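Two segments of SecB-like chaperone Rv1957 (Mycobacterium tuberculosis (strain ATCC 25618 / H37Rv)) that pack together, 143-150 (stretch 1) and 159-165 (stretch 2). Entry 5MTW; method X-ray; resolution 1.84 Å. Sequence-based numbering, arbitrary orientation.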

ATOM      1  N   TYR A 143       7.236   5.411   5.919  1.00 13.25           N
ATOM      2  CA  TYR A 143       6.735   4.085   5.811  1.00 16.71           C
ATOM      3  C   TYR A 143       5.713   3.784   6.875  1.00 16.88           C
ATOM      4  O   TYR A 143       4.724   3.001   6.707  1.00 17.65           O
ATOM      5  CB  TYR A 143       7.859   3.063   5.965  1.00 16.17           C
ATOM      6  CG  TYR A 143       8.787   3.101   4.778  1.00 16.65           C
ATOM      7  CD1 TYR A 143       9.809   4.046   4.721  1.00 17.58           C
ATOM      8  CD2 TYR A 143       8.652   2.200   3.730  1.00 16.78           C
ATOM      9  CE1 TYR A 143      10.687   4.116   3.622  1.00 18.25           C
ATOM     10  CE2 TYR A 143       9.529   2.245   2.636  1.00 18.86           C
ATOM     11  CZ  TYR A 143      10.545   3.198   2.586  1.00 21.77           C
ATOM     12  OH  TYR A 143      11.423   3.204   1.487  1.00 26.90           O
ATOM     13  N   ILE A 144       5.937   4.445   7.984  1.00 15.60           N
ATOM     14  CA  ILE A 144       5.050   4.318   9.139  1.00 15.68           C
ATOM     15  C   ILE A 144       3.731   5.015   8.831  1.00 18.14           C
ATOM     16  O   ILE A 144       2.719   4.510   9.073  1.00 17.53           O
ATOM     17  CB  ILE A 144       5.652   4.887  10.454  1.00 15.66           C
ATOM     18  CG1 ILE A 144       6.722   3.916  11.014  1.00 18.71           C
ATOM     19  CG2 ILE A 144       4.560   5.104  11.493  1.00 14.88           C
ATOM     20  CD1 ILE A 144       7.720   4.533  12.019  1.00 18.21           C
ATOM     21  N   ARG A 145       3.819   6.190   8.256  1.00 16.84           N
ATOM     22  CA  ARG A 145       2.627   6.940   7.882  1.00 18.94           C
ATOM     23  C   ARG A 145       1.787   6.202   6.805  1.00 17.89           C
ATOM     24  O   ARG A 145       0.563   6.153   6.859  1.00 16.51           O
ATOM     25  CB  ARG A 145       3.100   8.303   7.326  1.00 17.54           C
ATOM     26  CG  ARG A 145       2.007   9.153   6.714  1.00 20.63           C
ATOM     27  CD  ARG A 145       2.590  10.594   6.521  1.00 21.55           C
ATOM     28  NE  ARG A 145       1.655  11.537   5.844  1.00 22.04           N
ATOM     29  CZ  ARG A 145       1.534  11.680   4.538  1.00 25.93           C
ATOM     30  NH1 ARG A 145       2.220  10.927   3.683  1.00 28.53           N
ATOM     31  NH2 ARG A 145       0.704  12.559   4.045  1.00 26.20           N
ATOM     32  N   GLU A 146       2.471   5.625   5.817  1.00 17.18           N
ATOM     33  CA  GLU A 146       1.778   4.908   4.766  1.00 17.07           C
ATOM     34  C   GLU A 146       1.075   3.661   5.350  1.00 16.64           C
ATOM     35  O   GLU A 146      -0.022   3.304   4.958  1.00 15.51           O
ATOM     36  CB  GLU A 146       2.685   4.503   3.615  1.00 20.20           C
ATOM     37  CG  GLU A 146       1.937   3.815   2.468  1.00 24.01           C
ATOM     38  CD  GLU A 146       1.701   2.318   2.688  1.00 25.44           C
ATOM     39  OE1 GLU A 146       2.447   1.695   3.463  1.00 30.01           O
ATOM     40  OE2 GLU A 146       0.756   1.726   2.089  1.00 28.13           O
ATOM     41  N   TYR A 147       1.727   3.018   6.309  1.00 13.15           N
ATOM     42  CA  TYR A 147       1.157   1.849   6.891  1.00 15.16           C
ATOM     43  C   TYR A 147      -0.120   2.151   7.707  1.00 16.21           C
ATOM     44  O   TYR A 147      -1.087   1.378   7.688  1.00 15.45           O
ATOM     45  CB  TYR A 147       2.266   1.090   7.739  1.00 15.16           C
ATOM     46  CG  TYR A 147       1.730  -0.181   8.229  1.00 18.07           C
ATOM     47  CD1 TYR A 147       1.404  -1.213   7.338  1.00 22.01           C
ATOM     48  CD2 TYR A 147       1.505  -0.399   9.569  1.00 20.08           C
ATOM     49  CE1 TYR A 147       0.840  -2.411   7.780  1.00 19.30           C
ATOM     50  CE2 TYR A 147       0.960  -1.572  10.013  1.00 19.28           C
ATOM     51  CZ  TYR A 147       0.618  -2.580   9.110  1.00 20.40           C
ATOM     52  OH  TYR A 147      -0.013  -3.732   9.642  1.00 26.39           O
ATOM     53  N   VAL A 148      -0.097   3.263   8.453  1.00 16.94           N
ATOM     54  CA  VAL A 148      -1.226   3.685   9.203  1.00 15.82           C
ATOM     55  C   VAL A 148      -2.418   4.001   8.288  1.00 15.69           C
ATOM     56  O   VAL A 148      -3.519   3.671   8.577  1.00 15.91           O
ATOM     57  CB  VAL A 148      -0.875   4.779  10.195  1.00 16.02           C
ATOM     58  CG1 VAL A 148      -2.099   5.374  10.845  1.00 18.11           C
ATOM     59  CG2 VAL A 148       0.032   4.228  11.320  1.00 15.89           C
ATOM     60  N   TYR A 149      -2.105   4.618   7.151  1.00 14.81           N
ATOM     61  CA  TYR A 149      -3.117   5.024   6.207  1.00 16.35           C
ATOM     62  C   TYR A 149      -3.738   3.752   5.606  1.00 16.56           C
ATOM     63  O   TYR A 149      -4.936   3.642   5.444  1.00 15.43           O
ATOM     64  CB  TYR A 149      -2.503   5.913   5.108  1.00 17.48           C
ATOM     65  CG  TYR A 149      -3.449   6.175   3.982  1.00 19.33           C
ATOM     66  CD1 TYR A 149      -4.425   7.150   4.067  1.00 22.20           C
ATOM     67  CD2 TYR A 149      -3.366   5.451   2.811  1.00 18.78           C
ATOM     68  CE1 TYR A 149      -5.239   7.409   3.002  1.00 19.83           C
ATOM     69  CE2 TYR A 149      -4.198   5.691   1.743  1.00 18.20           C
ATOM     70  CZ  TYR A 149      -5.149   6.675   1.840  1.00 20.69           C
ATOM     71  OH  TYR A 149      -6.010   6.924   0.752  1.00 18.04           O
ATOM     72  N   ASP A 150      -2.887   2.780   5.284  1.00 15.37           N
ATOM     73  CA  ASP A 150      -3.354   1.536   4.637  1.00 15.40           C
ATOM     74  C   ASP A 150      -4.208   0.720   5.621  1.00 17.81           C
ATOM     75  O   ASP A 150      -5.279   0.244   5.279  1.00 15.66           O
ATOM     76  CB  ASP A 150      -2.209   0.752   4.097  1.00 18.42           C
ATOM     77  CG  ASP A 150      -2.603  -0.675   3.614  1.00 26.49           C
ATOM     78  OD1 ASP A 150      -2.692  -1.565   4.448  1.00 29.49           O
ATOM     79  OD2 ASP A 150      -2.886  -0.910   2.444  1.00 29.90           O
ATOM     80  N   PRO A 159      -9.885   7.031   7.051  1.00 23.19           N
ATOM     81  CA  PRO A 159      -8.423   6.929   6.833  1.00 22.97           C
ATOM     82  C   PRO A 159      -7.629   7.979   7.623  1.00 23.23           C
ATOM     83  O   PRO A 159      -7.957   9.154   7.599  1.00 21.89           O
ATOM     84  CB  PRO A 159      -8.290   7.069   5.312  1.00 23.51           C
ATOM     85  CG  PRO A 159      -9.592   6.562   4.793  1.00 25.59           C
ATOM     86  CD  PRO A 159     -10.620   7.143   5.766  1.00 26.65           C
ATOM     87  N   LEU A 160      -6.697   7.489   8.454  1.00 18.22           N
ATOM     88  CA  LEU A 160      -5.833   8.323   9.213  1.00 22.02           C
ATOM     89  C   LEU A 160      -4.553   8.618   8.430  1.00 21.58           C
ATOM     90  O   LEU A 160      -3.770   7.694   8.114  1.00 17.67           O
ATOM     91  CB  LEU A 160      -5.372   7.634  10.484  1.00 18.65           C
ATOM     92  CG  LEU A 160      -4.397   8.448  11.330  1.00 22.20           C
ATOM     93  CD1 LEU A 160      -5.003   9.828  11.546  1.00 21.93           C
ATOM     94  CD2 LEU A 160      -4.285   7.799  12.664  1.00 23.50           C
ATOM     95  N   THR A 161      -4.358   9.898   8.126  1.00 20.84           N
ATOM     96  CA  THR A 161      -3.107  10.334   7.496  1.00 20.56           C
ATOM     97  C   THR A 161      -2.251  11.128   8.498  1.00 19.35           C
ATOM     98  O   THR A 161      -2.597  12.251   8.858  1.00 18.44           O
ATOM     99  CB  THR A 161      -3.403  11.163   6.197  1.00 24.00           C
ATOM    100  OG1 THR A 161      -4.113  10.341   5.293  1.00 21.05           O
ATOM    101  CG2 THR A 161      -2.169  11.602   5.546  1.00 23.84           C
ATOM    102  N   LEU A 162      -1.167  10.531   8.982  1.00 16.94           N
ATOM    103  CA  LEU A 162      -0.327  11.216   9.953  1.00 17.70           C
ATOM    104  C   LEU A 162       0.218  12.521   9.344  1.00 19.40           C
ATOM    105  O   LEU A 162       0.324  12.677   8.085  1.00 20.59           O
ATOM    106  CB  LEU A 162       0.798  10.305  10.445  1.00 17.55           C
ATOM    107  CG  LEU A 162       0.364   9.008  11.063  1.00 19.15           C
ATOM    108  CD1 LEU A 162       1.674   8.265  11.492  1.00 19.29           C
ATOM    109  CD2 LEU A 162      -0.614   9.303  12.241  1.00 21.94           C
ATOM    110  N   GLU A 163       0.529  13.430  10.239  1.00 20.85           N
ATOM    111  CA  GLU A 163       1.156  14.698   9.879  1.00 26.17           C
ATOM    112  C   GLU A 163       2.570  14.492   9.285  1.00 22.24           C
ATOM    113  O   GLU A 163       3.324  13.546   9.630  1.00 19.13           O
ATOM    114  CB  GLU A 163       1.268  15.624  11.096  1.00 31.24           C
ATOM    115  CG  GLU A 163       0.059  15.559  12.017  1.00 38.04           C
ATOM    116  CD  GLU A 163       0.209  14.532  13.206  1.00 48.91           C
ATOM    117  OE1 GLU A 163       0.369  13.218  13.057  1.00 32.59           O
ATOM    118  OE2 GLU A 163       0.144  15.097  14.342  1.00 50.12           O
ATOM    119  N   ILE A 164       2.915  15.358   8.361  1.00 23.09           N
ATOM    120  CA  ILE A 164       4.283  15.426   7.882  1.00 25.57           C
ATOM    121  C   ILE A 164       5.226  15.945   9.015  1.00 29.33           C
ATOM    122  O   ILE A 164       5.048  17.024   9.516  1.00 27.37           O
ATOM    123  CB  ILE A 164       4.364  16.327   6.604  1.00 24.96           C
ATOM    124  CG1 ILE A 164       3.408  15.796   5.537  1.00 25.23           C
ATOM    125  CG2 ILE A 164       5.768  16.320   6.101  1.00 25.09           C
ATOM    126  CD1 ILE A 164       3.716  14.359   5.076  1.00 24.47           C
ATOM    127  N   LEU A 165       6.167  15.141   9.487  1.00 32.98           N
ATOM    128  CA  LEU A 165       7.044  15.588  10.575  1.00 39.10           C
ATOM    129  C   LEU A 165       8.153  16.484  10.057  1.00 41.81           C
ATOM    130  O   LEU A 165       8.844  16.079   9.122  1.00 34.15           O
ATOM    131  CB  LEU A 165       7.616  14.379  11.345  1.00 39.93           C
ATOM    132  CG  LEU A 165       6.472  13.751  12.169  1.00 41.51           C
ATOM    133  CD1 LEU A 165       6.955  12.751  13.222  1.00 40.24           C
ATOM    134  CD2 LEU A 165       5.536  14.803  12.811  1.00 44.67           C
TER
HETATM  135  O   HOH W   1      -0.963   7.892   8.050  1.00 20.33           O

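Residues 143-150 form part of a longer helix, and residues 159-165 run along it as an extended strip without regular secondary structure. The contact buries 471 Å², counted over both sides. The two backbones come close: the CA atoms of Tyr 149 and Leu 160 are 5.2 Å apart, and those of Arg 145 and Leu 162 are 5.6 Å apart. One helical turn therefore spans two residues of the extended segment.

The apolar centre is built around Val 148. Its CA-to-CB bond points toward the other stretch, and its side chain meets two leucines. Val 148 CG1 lies 3.7 Å from Leu 160 CD2, and both methyls lie near Leu 162, with Val 148 CG2 4.4 Å from Leu 162 CD1. The branching at CB suits this place, because a short side chain can meet both neighbours at once. Ile 144, one turn earlier, adds a looser contact, with its CG2 4.3 Å from Leu 162 CD1. Leu 162 thus touches both Ile 144 and Val 148 with the same methyl. These four side chains are buried and have no polar atoms that would need partners.

Tyr 149 extends the apolar surface toward Pro 159. Its chi1 is t, and ring atom CE1 lies 3.8 Å from Pro 159 CB. The proline points toward the helix and offers a compact aliphatic surface to the tyrosine. Thr 161 also approaches the ring, with OG1 3.4 Å from Tyr 149 CD1. The Tyr 149 hydroxyl is hydrogen-bonded elsewhere in the structure, so the buried ring leaves no polar group unsatisfied there.

At the backbone, Tyr 149 CA lies 3.3 Å from Leu 160 O, a CA-H...O contact with an angle of 132° at the hydrogen. The same carbonyl accepts from water 1, at 2.8 Å from the water oxygen to Leu 160 O. This water also donates to Arg 145 O, 2.6 Å from its oxygen, and accepts from Leu 162 N, 2.8 Å away. It joins the helix backbone to the extended segment and satisfies polar groups on both. Arg 145 O also accepts the helical hydrogen bond from Tyr 149 N, at 3.1 Å.

Arg 145 forms the polar edge. The other stretch covers 105 Å² of it, the largest such area of any residue in the contact. Its CA-to-CB bond points sideways, but chi1, chi2 and chi3 are all t, and the extended chain brings its end nearer. Arg 145 NE donates a hydrogen bond to Leu 162 O at 2.8 Å, with an N-H...O angle of 155°. This oxygen lies near the guanidinium plane, where an N-H can point at it. Ile 164 covers one face of the group, with CD1 3.5 Å from Arg 145 CZ. Arg 145 NH2 lies 3.4 Å from Thr 161 CG2. A long side chain with a flat polar end can thus pack against methyl groups while binding a carbonyl. Glu 163 points away and is exposed.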